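Alpha-1,3-glucanase (Paenibacillus glycanilyticus, PDB 6K0P) probably hydrolyses the alpha-1,3-glucosidic linkages of glucans, as a glycoside hydrolase of family 87. Local coordinates at residues Y213-A216 and G217-I221; V235-P239 and W240-L244; C308-G312 and V313-Y317. The protein carries 1 engineered substitution. All coordinates share one frame; numbering follows the deposited sequence.

Contact 1 (Y213-A216 and G217-I221). With GLC (alpha-D-glucopyranose), chain D.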
loop_
_atom_site.group_PDB
_atom_site.type_symbol
_atom_site.label_atom_id
_atom_site.label_comp_id
_atom_site.label_asym_id
_atom_site.label_seq_id
_atom_site.Cartn_x
_atom_site.Cartn_y
_atom_site.Cartn_z
ATOM N N TYR A 213 16.989 17.972 15.570
ATOM C CA TYR A 213 16.921 18.268 14.149
ATOM C C TYR A 213 17.930 17.385 13.440
ATOM O O TYR A 213 19.088 17.288 13.866
ATOM C CB TYR A 213 17.264 19.739 13.895
ATOM C CG TYR A 213 17.416 20.089 12.434
ATOM C CD1 TYR A 213 16.312 20.121 11.583
ATOM C CD2 TYR A 213 18.668 20.393 11.902
ATOM C CE1 TYR A 213 16.458 20.450 10.238
ATOM C CE2 TYR A 213 18.813 20.735 10.566
ATOM C CZ TYR A 213 17.712 20.757 9.745
ATOM O OH TYR A 213 17.886 21.101 8.421
ATOM N N ILE A 214 17.491 16.737 12.366
ATOM C CA ILE A 214 18.360 15.873 11.578
ATOM C C ILE A 214 18.560 16.535 10.218
ATOM O O ILE A 214 17.612 16.613 9.420
ATOM C CB ILE A 214 17.802 14.454 11.443
ATOM C CG1 ILE A 214 17.359 13.928 12.809
ATOM C CG2 ILE A 214 18.858 13.534 10.840
ATOM C CD1 ILE A 214 16.833 12.476 12.800
ATOM N N PRO A 215 19.751 17.038 9.923
ATOM C CA PRO A 215 19.956 17.828 8.705
ATOM C C PRO A 215 19.864 16.972 7.454
ATOM O O PRO A 215 19.772 15.742 7.494
ATOM C CB PRO A 215 21.384 18.366 8.858
ATOM C CG PRO A 215 21.761 18.145 10.276
ATOM C CD PRO A 215 20.950 16.982 10.774
ATOM N N ALA A 216 19.918 17.655 6.312
ATOM C CA ALA A 216 20.066 16.954 5.044
ATOM C C ALA A 216 21.287 16.049 5.104
ATOM O O ALA A 216 22.322 16.408 5.682
ATOM C CB ALA A 216 20.237 17.977 3.918
ATOM N N GLY A 217 21.161 14.858 4.521
ATOM C CA GLY A 217 22.269 13.931 4.487
ATOM C C GLY A 217 21.828 12.497 4.650
ATOM O O GLY A 217 20.627 12.223 4.702
ATOM N N GLU A 218 22.784 11.578 4.716
ATOM C CA GLU A 218 22.514 10.182 5.012
ATOM C C GLU A 218 23.060 9.879 6.394
ATOM O O GLU A 218 24.245 10.109 6.663
ATOM C CB GLU A 218 23.183 9.261 3.996
ATOM C CG GLU A 218 22.689 9.415 2.568
ATOM C CD GLU A 218 23.332 8.388 1.656
ATOM O OE1 GLU A 218 23.855 7.383 2.183
ATOM O OE2 GLU A 218 23.295 8.572 0.428
ATOM N N TRP A 219 22.201 9.348 7.259
ATOM C CA TRP A 219 22.517 9.161 8.670
ATOM C C TRP A 219 22.232 7.712 9.023
ATOM O O TRP A 219 21.102 7.242 8.847
ATOM C CB TRP A 219 21.663 10.107 9.517
ATOM C CG TRP A 219 21.808 11.522 9.055
ATOM C CD1 TRP A 219 20.942 12.230 8.266
ATOM C CD2 TRP A 219 22.918 12.388 9.314
ATOM N NE1 TRP A 219 21.443 13.488 8.038
ATOM C CE2 TRP A 219 22.649 13.612 8.676
ATOM C CE3 TRP A 219 24.106 12.248 10.037
ATOM C CZ2 TRP A 219 23.527 14.689 8.730
ATOM C CZ3 TRP A 219 24.980 13.327 10.093
ATOM C CH2 TRP A 219 24.683 14.527 9.446
ATOM N N THR A 220 23.249 7.002 9.501
ATOM C CA THR A 220 23.074 5.588 9.802
ATOM C C THR A 220 22.094 5.415 10.953
ATOM O O THR A 220 22.211 6.071 11.996
ATOM C CB THR A 220 24.416 4.968 10.181
ATOM O OG1 THR A 220 25.252 4.908 9.020
ATOM C CG2 THR A 220 24.221 3.546 10.733
ATOM N N ILE A 221 21.114 4.544 10.756
ATOM C CA ILE A 221 20.321 4.004 11.850
ATOM C C ILE A 221 20.640 2.513 11.922
ATOM O O ILE A 221 20.169 1.707 11.110
ATOM C CB ILE A 221 18.823 4.307 11.713
ATOM C CG1 ILE A 221 18.284 3.979 10.318
ATOM C CG2 ILE A 221 18.560 5.779 12.019
ATOM C CD1 ILE A 221 16.758 4.029 10.249
HETATM C C1 GLC D . 21.076 7.096 -1.798
HETATM C C2 GLC D . 21.102 5.616 -2.118
HETATM C C3 GLC D . 21.249 5.255 -3.602
HETATM C C4 GLC D . 20.369 6.162 -4.399
HETATM C C5 GLC D . 20.794 7.573 -4.119
HETATM C C6 GLC D . 20.070 8.588 -4.994
HETATM O O1 GLC D . 22.339 7.568 -1.769
HETATM O O2 GLC D . 22.085 5.004 -1.324
HETATM O O3 GLC D . 20.668 3.997 -3.814
HETATM O O4 GLC D . 20.552 5.886 -5.757
HETATM O O5 GLC D . 20.402 7.818 -2.802
HETATM O O6 GLC D . 18.670 8.557 -4.870
#
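Trp-219 folds its indole back against Ile-214 and Pro-215 where the chain turns a corner of the parallel beta-helix, from strand 211-214 into strand 217-220. Its CG stands beside the backbone N and anti to the carbonyl carbon (chi1 -54°), which turns the indole back toward those two residues. Ile-214 comes over one face: its CG2 branch, anti to the backbone N, makes a CH-pi contact with the five-membered ring, 3.9 Å from the centroid of the Trp-219 pyrrole and 25° off its normal. Pro-215 crosses the indole at about a right angle, its CD 4.0 Å from CZ2 of Trp-219. The carbonyl of the same proline accepts a hydrogen bond from the indole N-H, Trp-219 NE1 to Pro-215 O being 2.9 Å, with the oxygen near the ring edge but tilted from its plane. This bond is bent, 146° at the hydrogen, and the donor sits above the carbonyl plane. With an alanine here, Pro-215 O would probably lose its indole donor and CG2 of Ile-214 the ring face it packs on, opening a gap at the corner. Gly-217 suits the bend because, at its backbone angles, a CB would run into the carbonyl oxygen of Ala-216. Beyond it, Glu-218 points away from the corner. Its extended side chain reaches a sugar in a pocket that also includes Gln-140, where OE2 of Glu-218 accepts a hydrogen bond from O1 of the chain D glucose at 2.6 Å.

Contact 2 (V235-P239 and W240-L244)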
loop_
_atom_site.group_PDB
_atom_site.type_symbol
_atom_site.label_atom_id
_atom_site.label_comp_id
_atom_site.label_asym_id
_atom_site.label_seq_id
_atom_site.Cartn_x
_atom_site.Cartn_y
_atom_site.Cartn_z
ATOM N N VAL A 235 12.710 16.275 13.827
ATOM C CA VAL A 235 12.406 17.098 12.659
ATOM C C VAL A 235 13.568 16.992 11.682
ATOM O O VAL A 235 14.717 17.259 12.050
ATOM C CB VAL A 235 12.195 18.573 13.053
ATOM C CG1 VAL A 235 11.866 19.402 11.830
ATOM C CG2 VAL A 235 11.101 18.704 14.135
ATOM N N GLY A 236 13.271 16.615 10.436
ATOM C CA GLY A 236 14.254 16.608 9.375
ATOM C C GLY A 236 14.134 17.828 8.475
ATOM O O GLY A 236 13.382 18.771 8.737
ATOM N N ALA A 237 14.874 17.772 7.368
ATOM C CA ALA A 237 14.924 18.842 6.380
ATOM C C ALA A 237 13.942 18.635 5.238
ATOM O O ALA A 237 13.869 19.478 4.338
ATOM C CB ALA A 237 16.346 18.950 5.807
ATOM N N GLY A 238 13.187 17.538 5.266
ATOM C CA GLY A 238 12.341 17.129 4.171
ATOM C C GLY A 238 12.738 15.731 3.735
ATOM O O GLY A 238 13.911 15.357 3.807
ATOM N N PRO A 239 11.766 14.928 3.283
ATOM C CA PRO A 239 12.069 13.513 2.995
ATOM C C PRO A 239 13.040 13.289 1.842
ATOM O O PRO A 239 13.715 12.251 1.823
ATOM C CB PRO A 239 10.689 12.889 2.722
ATOM C CG PRO A 239 9.806 14.040 2.366
ATOM C CD PRO A 239 10.331 15.230 3.154
ATOM N N TRP A 240 13.129 14.206 0.877
ATOM C CA TRP A 240 14.142 14.080 -0.170
ATOM C C TRP A 240 15.541 14.411 0.328
ATOM O O TRP A 240 16.516 14.137 -0.383
ATOM C CB TRP A 240 13.800 14.989 -1.358
ATOM C CG TRP A 240 12.864 14.363 -2.358
ATOM C CD1 TRP A 240 11.498 14.471 -2.392
ATOM C CD2 TRP A 240 13.227 13.528 -3.468
ATOM N NE1 TRP A 240 10.991 13.766 -3.468
ATOM C CE2 TRP A 240 12.033 13.173 -4.137
ATOM C CE3 TRP A 240 14.449 13.044 -3.962
ATOM C CZ2 TRP A 240 12.024 12.357 -5.274
ATOM C CZ3 TRP A 240 14.434 12.231 -5.092
ATOM C CH2 TRP A 240 13.232 11.901 -5.734
ATOM N N TYR A 241 15.672 14.998 1.518
ATOM C CA TYR A 241 16.962 15.494 1.989
ATOM C C TYR A 241 17.501 14.742 3.194
ATOM O O TYR A 241 18.662 14.329 3.180
ATOM C CB TYR A 241 16.862 16.989 2.317
ATOM C CG TYR A 241 16.461 17.825 1.135
ATOM C CD1 TYR A 241 17.324 17.992 0.062
ATOM C CD2 TYR A 241 15.209 18.422 1.080
ATOM C CE1 TYR A 241 16.952 18.760 -1.042
ATOM C CE2 TYR A 241 14.828 19.181 -0.006
ATOM C CZ TYR A 241 15.706 19.345 -1.058
ATOM O OH TYR A 241 15.321 20.104 -2.141
ATOM N N THR A 242 16.708 14.578 4.251
ATOM C CA THR A 242 17.153 13.857 5.443
ATOM C C THR A 242 16.830 12.388 5.234
ATOM O O THR A 242 15.655 12.014 5.170
ATOM C CB THR A 242 16.426 14.375 6.679
ATOM O OG1 THR A 242 16.772 15.749 6.895
ATOM C CG2 THR A 242 16.817 13.554 7.920
ATOM N N LYS A 243 17.865 11.556 5.129
ATOM C CA LYS A 243 17.713 10.127 4.873
ATOM C C LYS A 243 18.312 9.353 6.035
ATOM O O LYS A 243 19.528 9.406 6.256
ATOM C CB LYS A 243 18.438 9.741 3.579
ATOM C CG LYS A 243 17.921 10.494 2.356
ATOM C CD LYS A 243 18.807 10.231 1.139
ATOM C CE LYS A 243 18.342 11.027 -0.075
ATOM N NZ LYS A 243 19.122 10.622 -1.283
ATOM N N LEU A 244 17.469 8.616 6.752
ATOM C CA LEU A 244 17.934 7.694 7.778
ATOM C C LEU A 244 18.133 6.344 7.103
ATOM O O LEU A 244 17.206 5.821 6.471
ATOM C CB LEU A 244 16.903 7.593 8.898
ATOM C CG LEU A 244 16.396 8.912 9.489
ATOM C CD1 LEU A 244 15.490 8.624 10.696
ATOM C CD2 LEU A 244 17.543 9.844 9.875
#
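Thr-242 and Ala-237 clasp the neck of a tight loop: the amide N of Ala-237 gives its hydrogen to OG1 of Thr-242 at 2.8 Å, nearly straight at 166°. The hydroxyl is brought there because OG1 stands beside the threonine's own backbone N (chi1 -64°). At the loop's centre the carbonyl oxygen of Gly-238 is gripped twice. Thr-242 N approaches Gly-238 O at 2.9 Å almost head-on to the carbonyl bond, whereas Tyr-241 N, also 2.9 Å from Gly-238 O, comes from above the carbonyl plane. Small residues suit the inner side: the CB of Ala-237 packs 4.0 Å from the CB of Tyr-241, and a CB on Gly-236 would press on that of Thr-242. Gly-238 itself has backbone angles at which a side chain would jam against the preceding carbonyl. Pro-239 fits the next position, its ring fixing phi near the -66° that the turn needs.

Further out, the Thr-242 hydroxyl is also hydrogen-bonded to Ile-214 O on the preceding coil, while Pro-239 O and Thr-242 O both meet the hydroxyl of Ser-272 on the following one. The two aromatic side chains reach away from the loop, against strand 137-143, Trp-240 with NE1 on Glu-173 and its ring edge-to-face with Trp-302, Tyr-241 with OH on Ala-176 O. Lys-243, extended beyond CG, belongs to a glycan pocket. The backbone angles of Pro-239 and Trp-240 make residues 238-241 a type I beta-turn, extended by the bond to Thr-242 N, which carries the chain between two strands of the parallel beta-helix.

Contact 3 (C308-G312 and V313-Y317). With GLC (alpha-D-glucopyranose), chain B; GLC (alpha-D-glucopyranose), chain C.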
loop_
_atom_site.group_PDB
_atom_site.type_symbol
_atom_site.label_atom_id
_atom_site.label_comp_id
_atom_site.label_asym_id
_atom_site.label_seq_id
_atom_site.Cartn_x
_atom_site.Cartn_y
_atom_site.Cartn_z
ATOM N N CYS A 308 7.064 -3.116 7.979
ATOM C CA CYS A 308 5.929 -2.199 8.036
ATOM C C CYS A 308 6.429 -0.815 8.410
ATOM O O CYS A 308 7.526 -0.665 8.961
ATOM C CB CYS A 308 4.919 -2.571 9.136
ATOM S SG CYS A 308 4.413 -4.293 9.175
ATOM N N LEU A 309 5.585 0.197 8.160
ATOM C CA LEU A 309 5.797 1.489 8.811
ATOM C C LEU A 309 5.437 1.409 10.287
ATOM O O LEU A 309 6.246 1.759 11.151
ATOM C CB LEU A 309 5.006 2.607 8.120
ATOM C CG LEU A 309 4.956 3.938 8.903
ATOM C CD1 LEU A 309 6.362 4.439 9.270
ATOM C CD2 LEU A 309 4.194 5.025 8.133
ATOM N N TYR A 310 4.230 0.937 10.597
ATOM C CA TYR A 310 3.749 0.952 11.972
ATOM C C TYR A 310 2.669 -0.106 12.143
ATOM O O TYR A 310 1.813 -0.282 11.265
ATOM C CB TYR A 310 3.190 2.330 12.350
ATOM C CG TYR A 310 2.754 2.395 13.792
ATOM C CD1 TYR A 310 3.691 2.379 14.818
ATOM C CD2 TYR A 310 1.409 2.436 14.130
ATOM C CE1 TYR A 310 3.303 2.418 16.150
ATOM C CE2 TYR A 310 1.015 2.492 15.457
ATOM C CZ TYR A 310 1.963 2.470 16.458
ATOM O OH TYR A 310 1.562 2.491 17.779
ATOM N N TRP A 311 2.709 -0.790 13.292
ATOM C CA TRP A 311 1.763 -1.846 13.654
ATOM C C TRP A 311 1.302 -1.510 15.066
ATOM O O TRP A 311 1.954 -1.890 16.045
ATOM C CB TRP A 311 2.451 -3.200 13.593
ATOM C CG TRP A 311 1.553 -4.378 13.821
ATOM C CD1 TRP A 311 1.026 -4.800 15.015
ATOM C CD2 TRP A 311 1.102 -5.305 12.833
ATOM N NE1 TRP A 311 0.265 -5.932 14.822
ATOM C CE2 TRP A 311 0.291 -6.258 13.491
ATOM C CE3 TRP A 311 1.290 -5.414 11.451
ATOM C CZ2 TRP A 311 -0.320 -7.313 12.813
ATOM C CZ3 TRP A 311 0.690 -6.463 10.778
ATOM C CH2 TRP A 311 -0.113 -7.400 11.461
ATOM N N GLY A 312 0.180 -0.796 15.164
ATOM C CA GLY A 312 -0.288 -0.335 16.459
ATOM C C GLY A 312 -0.949 -1.446 17.249
ATOM O O GLY A 312 -1.590 -2.335 16.697
ATOM N N VAL A 313 -0.757 -1.395 18.567
ATOM C CA VAL A 313 -1.352 -2.339 19.508
ATOM C C VAL A 313 -1.926 -1.507 20.648
ATOM O O VAL A 313 -1.171 -0.965 21.463
ATOM C CB VAL A 313 -0.325 -3.350 20.039
ATOM C CG1 VAL A 313 -1.004 -4.341 20.963
ATOM C CG2 VAL A 313 0.379 -4.063 18.879
ATOM N N ASN A 314 -3.254 -1.398 20.703
ATOM C CA ASN A 314 -3.923 -0.522 21.666
ATOM C C ASN A 314 -3.333 0.888 21.637
ATOM O O ASN A 314 -3.075 1.512 22.670
ATOM C CB ASN A 314 -3.925 -1.115 23.078
ATOM C CG ASN A 314 -4.965 -0.471 23.967
ATOM O OD1 ASN A 314 -5.930 0.113 23.478
ATOM N ND2 ASN A 314 -4.764 -0.555 25.276
ATOM N N SER A 315 -3.124 1.391 20.423
ATOM C CA SER A 315 -2.524 2.694 20.181
ATOM C C SER A 315 -3.624 3.638 19.732
ATOM O O SER A 315 -4.311 3.359 18.743
ATOM C CB SER A 315 -1.450 2.577 19.097
ATOM O OG SER A 315 -0.478 1.618 19.483
ATOM N N SER A 316 -3.783 4.755 20.440
ATOM C CA SER A 316 -4.942 5.610 20.248
ATOM C C SER A 316 -4.564 7.077 20.130
ATOM O O SER A 316 -3.526 7.520 20.640
ATOM C CB SER A 316 -5.954 5.411 21.389
ATOM O OG SER A 316 -6.476 4.095 21.315
ATOM N N TYR A 317 -5.424 7.828 19.438
ATOM C CA TYR A 317 -5.297 9.284 19.334
ATOM C C TYR A 317 -4.025 9.696 18.600
ATOM O O TYR A 317 -3.476 10.775 18.844
ATOM C CB TYR A 317 -5.387 9.985 20.697
ATOM C CG TYR A 317 -6.644 9.664 21.464
ATOM C CD1 TYR A 317 -7.830 10.323 21.179
ATOM C CD2 TYR A 317 -6.646 8.694 22.464
ATOM C CE1 TYR A 317 -8.987 10.037 21.881
ATOM C CE2 TYR A 317 -7.804 8.394 23.164
ATOM C CZ TYR A 317 -8.962 9.071 22.862
ATOM O OH TYR A 317 -10.112 8.779 23.561
HETATM C C1 GLC B . 2.096 -11.333 10.906
HETATM C C2 GLC B . 2.325 -11.319 12.404
HETATM C C3 GLC B . 2.395 -9.889 12.887
HETATM C C4 GLC B . 3.436 -9.109 12.094
HETATM C C5 GLC B . 3.093 -9.166 10.631
HETATM C C6 GLC B . 4.164 -8.547 9.746
HETATM O O1 GLC B . 0.806 -10.862 10.715
HETATM O O2 GLC B . 1.266 -12.067 13.010
HETATM O O3 GLC B . 2.884 -9.912 14.216
HETATM O O4 GLC B . 3.476 -7.761 12.486
HETATM O O5 GLC B . 3.000 -10.500 10.242
HETATM O O6 GLC B . 5.453 -9.059 9.934
HETATM C C1 GLC C . 2.193 -8.963 15.113
HETATM C C2 GLC C . 2.912 -8.920 16.457
HETATM C C3 GLC C . 2.593 -10.199 17.224
HETATM C C4 GLC C . 1.082 -10.389 17.342
HETATM C C5 GLC C . 0.448 -10.325 15.950
HETATM C C6 GLC C . -1.075 -10.471 15.972
HETATM O O2 GLC C . 4.305 -8.827 16.234
HETATM O O3 GLC C . 3.200 -10.175 18.499
HETATM O O4 GLC C . 0.810 -11.636 17.947
HETATM O O5 GLC C . 0.796 -9.101 15.326
HETATM O O6 GLC C . -1.657 -9.477 16.794
#
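Tyr-310 and Ser-315 supply the polar part of this contact, their hydroxyls hydrogen-bonded with Tyr-310 OH to Ser-315 OG at 2.8 Å. The serine oxygen lies at the edge of the phenol ring, near its plane, and also takes the amide hydrogen of Val-313, a longer bond of 3.2 Å from Val-313 N to Ser-315 OG, bent to 135°. Tyr-310 OH has its stronger partner in the carbonyl O of Gly-290, so this buried cluster ties the turn to the preceding coil. Gly-312 suits the space between, since a CB there would clash with CE2 of Tyr-310.

Among apolar contacts, CG2 of Val-313 sits in the plane of the Trp-311 indole at its edge, 4.0 Å from CD1 of Trp-311.

Sugar contacts use the face of that indole. With CG anti to the backbone N (chi1 -175°), Trp-311 presents one face to both glucoses: O4 of the chain B unit lies 3.4 Å from Trp-311 CE3, and C1 of the chain C unit stands over the rim. Lys-286 adds a cation-pi contact. A tryptophan platform, with Arg-280, Asp-282 and Lys-286 hydrogen-bonded to glucose, is characteristic of a carbohydrate-binding subsite, here carried on a beta-helix strand.

Overall arrangement
Following the chain from the N terminus, the three contacts come in series, none enclosing or crossing another, and each closes a short local bend. Contact 1 turns the corner between strands 211-214 and 217-220; contact 2 does the same one coil later, between strands 233-236 and 242-245. These strands pair in parallel, so the two bends stack, their centres 7 Å apart, joined by a probable hydrogen bond from Ile-214 N to Val-235 O. Contact 3 lies further along the beta-helix, where strand 308-313 runs into the loop before strand 319-326, with its centre 25 Å from that of contact 1 and 23 Å from that of contact 2. The first two contribute to one glycan pocket, the third to another.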